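PDB 3EY5: acetyltransferase-like, GNAT family from Bacteroides thetaiotaomicron, which probably transfers an acetyl group from acetyl-CoA to an amino group of an acceptor substrate. Local coordinates for residues A[68-73]-A[170-175]; A[107-112]-A[151-156]. All blocks are in the same frame, centred on the assembly; numbering follows the deposited sequence.

Interaction 1: A[68-73]-A[170-175]; sequences WDFDEF and HKLHTI
Lys171 lays its aliphatic chain against the rim of Phe73, with CD close to the plane of the ring and 3.5 Å from Phe73 CE2. The chain runs extended as far as CE and bends only at its last torsion (chi4 90°), which turns NZ away from that line. NZ makes a weak hydrogen bond to Gly167 O; its long salt bridge to Glu72 OE1, at 3.9 Å, holds for one of two modelled conformers of Glu72 and is therefore doubtful. An alanine in place of Lys171 would probably leave the Phe73 edge without its methylene cover and Glu72 without a distant charge partner. The next residue, Leu172, directs CD2 at two rings, 4.3 Å from Phe70 CE1 and 4.4 Å from Phe73 CE1. Ile175 meets Phe70 tip to tip: its CB is at the ring edge and its CD1 is 3.5 Å from Phe70 CE2. CG2, anti to the backbone N of Ile175, comes within 3.8 Å of Trp68 CZ3. No hydrogen bond links the two segments, so apolar packing carries most of the contact. It packs the C-terminal helix 161-176 on the connection of a beta-hairpin, strands 60-69 and 74-81, where Asp69 OD1 and Asp71 N make an Asx turn; Tyr75 of strand 74-81 touches Trp68, Phe70 and Leu172, and Val176, next on the helix, also packs on Trp68 and Phe70.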
ATOM      1  N   TRP A  68      -5.714   4.701  -0.401  1.00 18.33           N
ATOM      2  CA  TRP A  68      -6.707   5.636   0.052  1.00 18.49           C
ATOM      3  C   TRP A  68      -6.378   7.028  -0.466  1.00 19.01           C
ATOM      4  O   TRP A  68      -5.215   7.466  -0.499  1.00 17.47           O
ATOM      5  CB  TRP A  68      -6.729   5.694   1.563  1.00 18.58           C
ATOM      6  CG  TRP A  68      -7.075   4.418   2.205  1.00 19.05           C
ATOM      7  CD1 TRP A  68      -6.270   3.305   2.301  1.00 16.86           C
ATOM      8  CD2 TRP A  68      -8.306   4.091   2.861  1.00 18.01           C
ATOM      9  NE1 TRP A  68      -6.919   2.314   2.959  1.00 19.00           N
ATOM     10  CE2 TRP A  68      -8.177   2.761   3.322  1.00 19.87           C
ATOM     11  CE3 TRP A  68      -9.518   4.785   3.082  1.00 21.42           C
ATOM     12  CZ2 TRP A  68      -9.191   2.113   4.032  1.00 19.60           C
ATOM     13  CZ3 TRP A  68     -10.549   4.134   3.782  1.00 20.90           C
ATOM     14  CH2 TRP A  68     -10.376   2.814   4.248  1.00 21.24           C
ATOM     15  N   ASP A  69      -7.453   7.722  -0.804  1.00 20.53           N
ATOM     16  CA  ASP A  69      -7.438   9.099  -1.243  1.00 22.83           C
ATOM     17  C   ASP A  69      -7.784   9.980  -0.021  1.00 23.59           C
ATOM     18  O   ASP A  69      -8.883   9.879   0.513  1.00 23.45           O
ATOM     19  CB  ASP A  69      -8.477   9.202  -2.358  1.00 23.54           C
ATOM     20  CG  ASP A  69      -8.794  10.642  -2.769  1.00 29.39           C
ATOM     21  OD1 ASP A  69      -7.975  11.580  -2.514  1.00 33.09           O
ATOM     22  OD2 ASP A  69      -9.888  10.831  -3.378  1.00 33.36           O
ATOM     23  N   PHE A  70      -6.843  10.820   0.422  1.00 25.20           N
ATOM     24  CA  PHE A  70      -7.042  11.747   1.554  1.00 27.28           C
ATOM     25  C   PHE A  70      -6.897  13.220   1.159  1.00 28.77           C
ATOM     26  O   PHE A  70      -6.438  14.045   1.957  1.00 29.67           O
ATOM     27  CB  PHE A  70      -6.059  11.475   2.705  1.00 27.59           C
ATOM     28  CG  PHE A  70      -6.307  10.198   3.448  1.00 29.13           C
ATOM     29  CD1 PHE A  70      -5.451   9.118   3.300  1.00 31.76           C
ATOM     30  CD2 PHE A  70      -7.391  10.069   4.315  1.00 32.63           C
ATOM     31  CE1 PHE A  70      -5.669   7.933   4.007  1.00 30.66           C
ATOM     32  CE2 PHE A  70      -7.616   8.880   5.008  1.00 32.92           C
ATOM     33  CZ  PHE A  70      -6.748   7.812   4.843  1.00 32.63           C
ATOM     34  N   ASP A  71      -7.286  13.554  -0.071  1.00 29.88           N
ATOM     35  CA  ASP A  71      -7.369  14.951  -0.560  1.00 30.33           C
ATOM     36  C   ASP A  71      -6.018  15.648  -0.618  0.50 29.62           C
ATOM     37  O   ASP A  71      -5.656  16.177  -1.648  0.50 30.25           O
ATOM     38  CB  ASP A  71      -8.374  15.812   0.228  1.00 31.93           C
ATOM     39  CG  ASP A  71      -9.625  15.051   0.618  1.00 36.26           C
ATOM     40  OD1 ASP A  71     -10.401  14.667  -0.289  1.00 39.78           O
ATOM     41  OD2 ASP A  71      -9.821  14.847   1.844  1.00 41.94           O
ATOM     42  N   GLU A  72      -5.280  15.667   0.484  0.50 28.39           N
ATOM     43  CA  GLU A  72      -3.927  16.209   0.464  0.50 27.38           C
ATOM     44  C   GLU A  72      -2.904  15.225  -0.109  0.50 26.15           C
ATOM     45  O   GLU A  72      -1.931  15.649  -0.728  0.50 26.13           O
ATOM     46  CB  GLU A  72      -3.478  16.626   1.871  0.50 27.70           C
ATOM     47  CG  GLU A  72      -4.365  17.669   2.522  0.50 30.26           C
ATOM     48  CD  GLU A  72      -5.302  17.083   3.562  0.50 32.94           C
ATOM     49  OE1 GLU A  72      -5.297  15.843   3.754  0.50 32.74           O
ATOM     50  OE2 GLU A  72      -6.034  17.875   4.200  0.50 35.11           O
ATOM     51  N   PHE A  73      -3.127  13.926   0.117  1.00 24.42           N
ATOM     52  CA  PHE A  73      -2.140  12.862  -0.181  1.00 21.84           C
ATOM     53  C   PHE A  73      -2.877  11.547  -0.383  1.00 19.61           C
ATOM     54  O   PHE A  73      -4.075  11.440  -0.022  1.00 17.29           O
ATOM     55  CB  PHE A  73      -1.114  12.684   0.953  1.00 20.74           C
ATOM     56  CG  PHE A  73      -1.726  12.220   2.245  1.00 21.13           C
ATOM     57  CD1 PHE A  73      -1.663  10.886   2.627  1.00 21.42           C
ATOM     58  CD2 PHE A  73      -2.338  13.112   3.091  1.00 21.98           C
ATOM     59  CE1 PHE A  73      -2.235  10.458   3.813  1.00 22.89           C
ATOM     60  CE2 PHE A  73      -2.935  12.678   4.286  1.00 22.24           C
ATOM     61  CZ  PHE A  73      -2.876  11.358   4.647  1.00 22.34           C
ATOM     62  N   HIS A 170      -2.370  10.598  12.338  1.00 21.47           N
ATOM     63  CA  HIS A 170      -3.706  10.663  12.865  1.00 22.64           C
ATOM     64  C   HIS A 170      -4.737  10.201  11.805  1.00 21.97           C
ATOM     65  O   HIS A 170      -5.567   9.345  12.082  1.00 23.04           O
ATOM     66  CB  HIS A 170      -4.026  12.068  13.454  1.00 22.51           C
ATOM     67  CG  HIS A 170      -5.408  12.162  14.027  1.00 25.07           C
ATOM     68  ND1 HIS A 170      -5.750  11.602  15.243  1.00 27.86           N
ATOM     69  CD2 HIS A 170      -6.550  12.692  13.526  1.00 26.38           C
ATOM     70  CE1 HIS A 170      -7.034  11.807  15.479  1.00 26.44           C
ATOM     71  NE2 HIS A 170      -7.546  12.465  14.452  1.00 26.99           N
ATOM     72  N   LYS A 171      -4.667  10.749  10.602  1.00 21.23           N
ATOM     73  CA  LYS A 171      -5.501  10.294   9.482  1.00 21.62           C
ATOM     74  C   LYS A 171      -5.448   8.781   9.213  1.00 20.48           C
ATOM     75  O   LYS A 171      -6.485   8.157   8.993  1.00 19.91           O
ATOM     76  CB  LYS A 171      -5.125  11.047   8.184  1.00 22.63           C
ATOM     77  CG  LYS A 171      -5.336  12.553   8.265  1.00 26.19           C
ATOM     78  CD  LYS A 171      -5.112  13.248   6.909  1.00 32.47           C
ATOM     79  CE  LYS A 171      -5.020  14.789   7.029  1.00 34.94           C
ATOM     80  NZ  LYS A 171      -3.609  15.319   7.267  1.00 37.95           N
ATOM     81  N   LEU A 172      -4.239   8.212   9.221  1.00 18.91           N
ATOM     82  CA  LEU A 172      -4.039   6.779   9.020  1.00 19.84           C
ATOM     83  C   LEU A 172      -4.681   5.924  10.118  1.00 20.11           C
ATOM     84  O   LEU A 172      -5.408   4.944   9.823  1.00 20.26           O
ATOM     85  CB  LEU A 172      -2.526   6.436   8.948  1.00 19.03           C
ATOM     86  CG  LEU A 172      -1.705   7.116   7.836  1.00 22.72           C
ATOM     87  CD1 LEU A 172      -0.273   6.573   7.812  1.00 21.56           C
ATOM     88  CD2 LEU A 172      -2.340   6.941   6.486  1.00 19.54           C
ATOM     89  N   HIS A 173      -4.382   6.262  11.377  1.00 19.47           N
ATOM     90  CA  HIS A 173      -4.866   5.467  12.496  1.00 20.30           C
ATOM     91  C   HIS A 173      -6.391   5.452  12.589  1.00 20.71           C
ATOM     92  O   HIS A 173      -6.998   4.442  12.909  1.00 20.43           O
ATOM     93  CB  HIS A 173      -4.272   5.981  13.791  1.00 19.79           C
ATOM     94  CG  HIS A 173      -2.846   5.587  13.969  1.00 20.87           C
ATOM     95  ND1 HIS A 173      -2.236   5.535  15.200  1.00 22.02           N
ATOM     96  CD2 HIS A 173      -1.918   5.178  13.066  1.00 23.51           C
ATOM     97  CE1 HIS A 173      -0.980   5.137  15.054  1.00 24.84           C
ATOM     98  NE2 HIS A 173      -0.764   4.905  13.768  1.00 28.17           N
ATOM     99  N   THR A 174      -7.011   6.575  12.310  1.00 20.80           N
ATOM    100  CA  THR A 174      -8.443   6.630  12.542  1.00 21.32           C
ATOM    101  C   THR A 174      -9.194   6.067  11.341  1.00 22.23           C
ATOM    102  O   THR A 174     -10.078   5.224  11.524  1.00 22.46           O
ATOM    103  CB  THR A 174      -8.906   8.030  12.914  1.00 21.22           C
ATOM    104  OG1 THR A 174      -8.388   8.956  11.964  1.00 23.71           O
ATOM    105  CG2 THR A 174      -8.354   8.435  14.278  1.00 22.27           C
ATOM    106  N   ILE A 175      -8.803   6.468  10.127  1.00 21.94           N
ATOM    107  CA  ILE A 175      -9.551   6.115   8.918  1.00 22.15           C
ATOM    108  C   ILE A 175      -9.211   4.756   8.355  1.00 22.68           C
ATOM    109  O   ILE A 175     -10.097   4.012   7.935  1.00 21.74           O
ATOM    110  CB  ILE A 175      -9.400   7.173   7.824  1.00 22.67           C
ATOM    111  CG1 ILE A 175      -9.953   8.497   8.361  1.00 23.47           C
ATOM    112  CG2 ILE A 175     -10.211   6.747   6.569  1.00 23.85           C
ATOM    113  CD1 ILE A 175      -9.173   9.710   7.975  1.00 28.87           C
TER

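Interaction 2: A[107-112]-A[151-156]; sequences VLEVER and MYLMVH
Leu108 and Met154, like Val110 and Tyr152, form antiparallel hydrogen-bonded pairs, each closed by two backbone bonds. The shortest, Val110 N to Tyr152 O and Tyr152 N to Val110 O, both measure 2.8 Å. The non-hydrogen-bonded pairs, Val107 with Val155 and Glu109 with Leu153, complete the register that joins strands 106-110 and 149-156 in the mixed sheet. Arg112 adds a side-chain bond to this backbone ladder: NE gives its hydrogen to Met151 O at 2.9 Å, fairly straight at 164°. Met151 O is nearly in the guanidinium plane, whereas NE stands well above the carbonyl plane. The extended chain of Arg112 passes over one face of Tyr152, and a CH-pi contact puts CG 3.7 Å from the ring centroid, almost on its normal. Apolar packing falls on both faces of the sheet. Leu108 lies beside Met154 (a selenomethionine), its CD1 3.6 Å from Met154 CB, while Val110 CG2 reaches Met154 CG at 3.8 Å; Tyr125 and Ile122 of helix 116-127 pack on this face. On the other, Val107 CG1 approaches Leu153 CD2. The Glu109 carboxylate bonds Tyr137 and Gln139, and Arg112 NH2 bridges to Asp136 and bonds Tyr137 O. Backbone bonds thus fix the strand register, whereas the Arg112 charge is probably stabilised jointly by Asp136, the Met151 and Tyr137 carbonyls and a cation-pi contact with Tyr138.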
ATOM      1  N   VAL A 107       2.031   8.242   0.405  1.00 14.67           N
ATOM      2  CA  VAL A 107       2.560   7.744   1.662  1.00 15.25           C
ATOM      3  C   VAL A 107       2.408   6.231   1.667  1.00 15.49           C
ATOM      4  O   VAL A 107       1.355   5.703   1.293  1.00 15.28           O
ATOM      5  CB  VAL A 107       1.838   8.363   2.885  1.00 14.86           C
ATOM      6  CG1 VAL A 107       2.457   7.853   4.202  1.00 12.90           C
ATOM      7  CG2 VAL A 107       1.844   9.948   2.815  1.00 13.66           C
ATOM      8  N   LEU A 108       3.464   5.537   2.086  1.00 16.85           N
ATOM      9  CA  LEU A 108       3.346   4.090   2.428  1.00 18.30           C
ATOM     10  C   LEU A 108       4.111   3.748   3.736  1.00 18.14           C
ATOM     11  O   LEU A 108       4.891   4.575   4.235  1.00 17.94           O
ATOM     12  CB  LEU A 108       3.814   3.227   1.268  1.00 18.34           C
ATOM     13  CG  LEU A 108       5.256   3.497   0.787  1.00 21.74           C
ATOM     14  CD1 LEU A 108       6.263   2.993   1.770  1.00 24.31           C
ATOM     15  CD2 LEU A 108       5.487   2.796  -0.503  1.00 25.93           C
ATOM     16  N   GLU A 109       3.850   2.569   4.297  1.00 18.24           N
ATOM     17  CA  GLU A 109       4.588   2.068   5.476  1.00 19.04           C
ATOM     18  C   GLU A 109       5.586   0.991   5.050  1.00 18.56           C
ATOM     19  O   GLU A 109       5.294   0.185   4.139  1.00 19.01           O
ATOM     20  CB  GLU A 109       3.656   1.445   6.506  1.00 18.94           C
ATOM     21  CG  GLU A 109       2.358   2.199   6.783  1.00 25.19           C
ATOM     22  CD  GLU A 109       1.490   1.496   7.843  1.00 30.65           C
ATOM     23  OE1 GLU A 109       1.911   0.425   8.335  1.00 34.83           O
ATOM     24  OE2 GLU A 109       0.387   1.995   8.191  1.00 31.35           O
ATOM     25  N   VAL A 110       6.769   1.020   5.659  1.00 17.87           N
ATOM     26  CA  VAL A 110       7.759  -0.034   5.503  1.00 18.01           C
ATOM     27  C   VAL A 110       8.173  -0.546   6.877  1.00 17.52           C
ATOM     28  O   VAL A 110       8.073   0.153   7.879  1.00 16.00           O
ATOM     29  CB  VAL A 110       9.033   0.393   4.735  1.00 17.48           C
ATOM     30  CG1 VAL A 110       8.703   0.747   3.321  1.00 19.52           C
ATOM     31  CG2 VAL A 110       9.736   1.525   5.426  1.00 17.21           C
ATOM     32  N   GLU A 111       8.611  -1.785   6.892  1.00 16.95           N
ATOM     33  CA  GLU A 111       9.296  -2.354   8.039  1.00 18.76           C
ATOM     34  C   GLU A 111      10.558  -1.585   8.443  1.00 18.22           C
ATOM     35  O   GLU A 111      11.252  -1.010   7.578  1.00 17.50           O
ATOM     36  CB  GLU A 111       9.644  -3.794   7.721  1.00 20.07           C
ATOM     37  CG  GLU A 111       8.528  -4.715   8.125  1.00 25.62           C
ATOM     38  CD  GLU A 111       8.549  -4.899   9.634  1.00 33.64           C
ATOM     39  OE1 GLU A 111       7.637  -5.571  10.173  1.00 37.15           O
ATOM     40  OE2 GLU A 111       9.497  -4.363  10.280  1.00 38.56           O
ATOM     41  N   ARG A 112      10.845  -1.544   9.743  1.00 16.56           N
ATOM     42  CA  ARG A 112      12.048  -0.844  10.197  1.00 17.03           C
ATOM     43  C   ARG A 112      13.285  -1.699   9.866  1.00 17.90           C
ATOM     44  O   ARG A 112      13.190  -2.933   9.849  1.00 17.09           O
ATOM     45  CB  ARG A 112      11.966  -0.437  11.683  1.00 16.02           C
ATOM     46  CG  ARG A 112      10.845   0.496  11.939  1.00 14.85           C
ATOM     47  CD  ARG A 112      10.976   1.061  13.334  1.00 18.93           C
ATOM     48  NE  ARG A 112       9.784   1.796  13.704  1.00 16.67           N
ATOM     49  CZ  ARG A 112       9.563   2.242  14.933  1.00 15.76           C
ATOM     50  NH1 ARG A 112      10.463   2.018  15.866  1.00 13.92           N
ATOM     51  NH2 ARG A 112       8.442   2.884  15.221  1.00  9.97           N
HETATM   52  N   MSE A 151       6.984   0.554  12.426  1.00 19.14           N
HETATM   53  CA  MSE A 151       7.193   0.719  10.986  1.00 19.04           C
HETATM   54  C   MSE A 151       7.740   2.075  10.796  1.00 18.43           C
HETATM   55  O   MSE A 151       7.852   2.832  11.745  1.00 19.19           O
HETATM   56  CB  MSE A 151       5.881   0.667  10.221  1.00 19.76           C
HETATM   57  CG  MSE A 151       5.102  -0.541  10.561  1.00 25.63           C
HETATM   58 SE   MSE A 151       5.588  -2.053   9.434  0.50 35.35          SE
HETATM   59  CE  MSE A 151       3.772  -1.903   8.812  1.00 28.65           C
ATOM     60  N   TYR A 152       8.070   2.403   9.561  1.00 19.10           N
ATOM     61  CA  TYR A 152       8.417   3.780   9.214  1.00 19.72           C
ATOM     62  C   TYR A 152       7.506   4.144   8.085  1.00 19.79           C
ATOM     63  O   TYR A 152       7.102   3.290   7.285  1.00 19.74           O
ATOM     64  CB  TYR A 152       9.872   3.901   8.739  1.00 19.15           C
ATOM     65  CG  TYR A 152      10.896   3.901   9.850  1.00 20.30           C
ATOM     66  CD1 TYR A 152      10.586   4.453  11.123  1.00 23.22           C
ATOM     67  CD2 TYR A 152      12.182   3.403   9.637  1.00 20.20           C
ATOM     68  CE1 TYR A 152      11.540   4.474  12.152  1.00 22.86           C
ATOM     69  CE2 TYR A 152      13.138   3.423  10.647  1.00 20.85           C
ATOM     70  CZ  TYR A 152      12.813   3.948  11.893  1.00 23.97           C
ATOM     71  OH  TYR A 152      13.754   3.946  12.891  1.00 27.36           O
ATOM     72  N   LEU A 153       7.226   5.422   7.975  1.00 20.42           N
ATOM     73  CA  LEU A 153       6.522   5.918   6.784  1.00 21.00           C
ATOM     74  C   LEU A 153       7.572   6.360   5.777  1.00 20.72           C
ATOM     75  O   LEU A 153       8.673   6.778   6.141  1.00 20.84           O
ATOM     76  CB  LEU A 153       5.621   7.096   7.112  1.00 20.14           C
ATOM     77  CG  LEU A 153       4.471   6.907   8.101  1.00 21.85           C
ATOM     78  CD1 LEU A 153       3.819   8.310   8.277  1.00 20.52           C
ATOM     79  CD2 LEU A 153       3.438   5.845   7.583  1.00 17.34           C
HETATM   80  N   MSE A 154       7.207   6.273   4.513  1.00 19.54           N
HETATM   81  CA  MSE A 154       8.076   6.721   3.444  1.00 19.03           C
HETATM   82  C   MSE A 154       7.195   7.502   2.520  1.00 18.40           C
HETATM   83  O   MSE A 154       6.063   7.091   2.258  1.00 17.23           O
HETATM   84  CB  MSE A 154       8.693   5.531   2.731  1.00 19.84           C
HETATM   85  CG  MSE A 154       9.731   4.830   3.569  1.00 20.52           C
HETATM   86 SE   MSE A 154      10.837   3.771   2.446  0.50 19.61          SE
HETATM   87  CE  MSE A 154      11.823   5.264   1.652  1.00 20.80           C
ATOM     88  N   VAL A 155       7.713   8.646   2.068  1.00 18.01           N
ATOM     89  CA  VAL A 155       6.893   9.612   1.354  1.00 18.60           C
ATOM     90  C   VAL A 155       7.488  10.017   0.013  1.00 18.90           C
ATOM     91  O   VAL A 155       8.686  10.262  -0.109  1.00 17.85           O
ATOM     92  CB  VAL A 155       6.617  10.860   2.254  1.00 18.63           C
ATOM     93  CG1 VAL A 155       5.635  11.817   1.584  1.00 20.72           C
ATOM     94  CG2 VAL A 155       6.046  10.385   3.577  1.00 18.35           C
ATOM     95  N   HIS A 156       6.653  10.091  -1.007  1.00 19.90           N
ATOM     96  CA  HIS A 156       7.118  10.614  -2.282  1.00 21.08           C
ATOM     97  C   HIS A 156       6.308  11.878  -2.493  1.00 22.48           C
ATOM     98  O   HIS A 156       5.078  11.834  -2.420  1.00 22.68           O
ATOM     99  CB  HIS A 156       6.876   9.600  -3.416  1.00 21.25           C
ATOM    100  CG  HIS A 156       7.187  10.139  -4.776  1.00 21.92           C
ATOM    101  ND1 HIS A 156       8.449  10.085  -5.325  1.00 23.56           N
ATOM    102  CD2 HIS A 156       6.400  10.746  -5.698  1.00 23.85           C
ATOM    103  CE1 HIS A 156       8.430  10.630  -6.532  1.00 25.03           C
ATOM    104  NE2 HIS A 156       7.197  11.041  -6.780  1.00 26.15           N
TER

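The centres of the two interactions are 14 Å apart, and both reach the same mixed sheet. Along the chain, interaction 2 is nested inside the loop closed by interaction 1: the order is 68-73, 107-112, 151-156, 170-175. Strand 74-81 connects them, pairing antiparallel with strand 60-69 and parallel with strand 106-110; this parallel pair probably corresponds to the strands that splay apart in GNAT relatives to receive acetyl-CoA. Helix 161-176, next after strand 149-156, brings the chain back to the turn at 70-73. The contacts touch at Phe73 CD1 and Val107 CG2, 3.6 Å apart, and at Leu172 CD1 and Leu153 CD2, 3.8 Å apart, sharing apolar packing where the C-terminal helix meets the sheet.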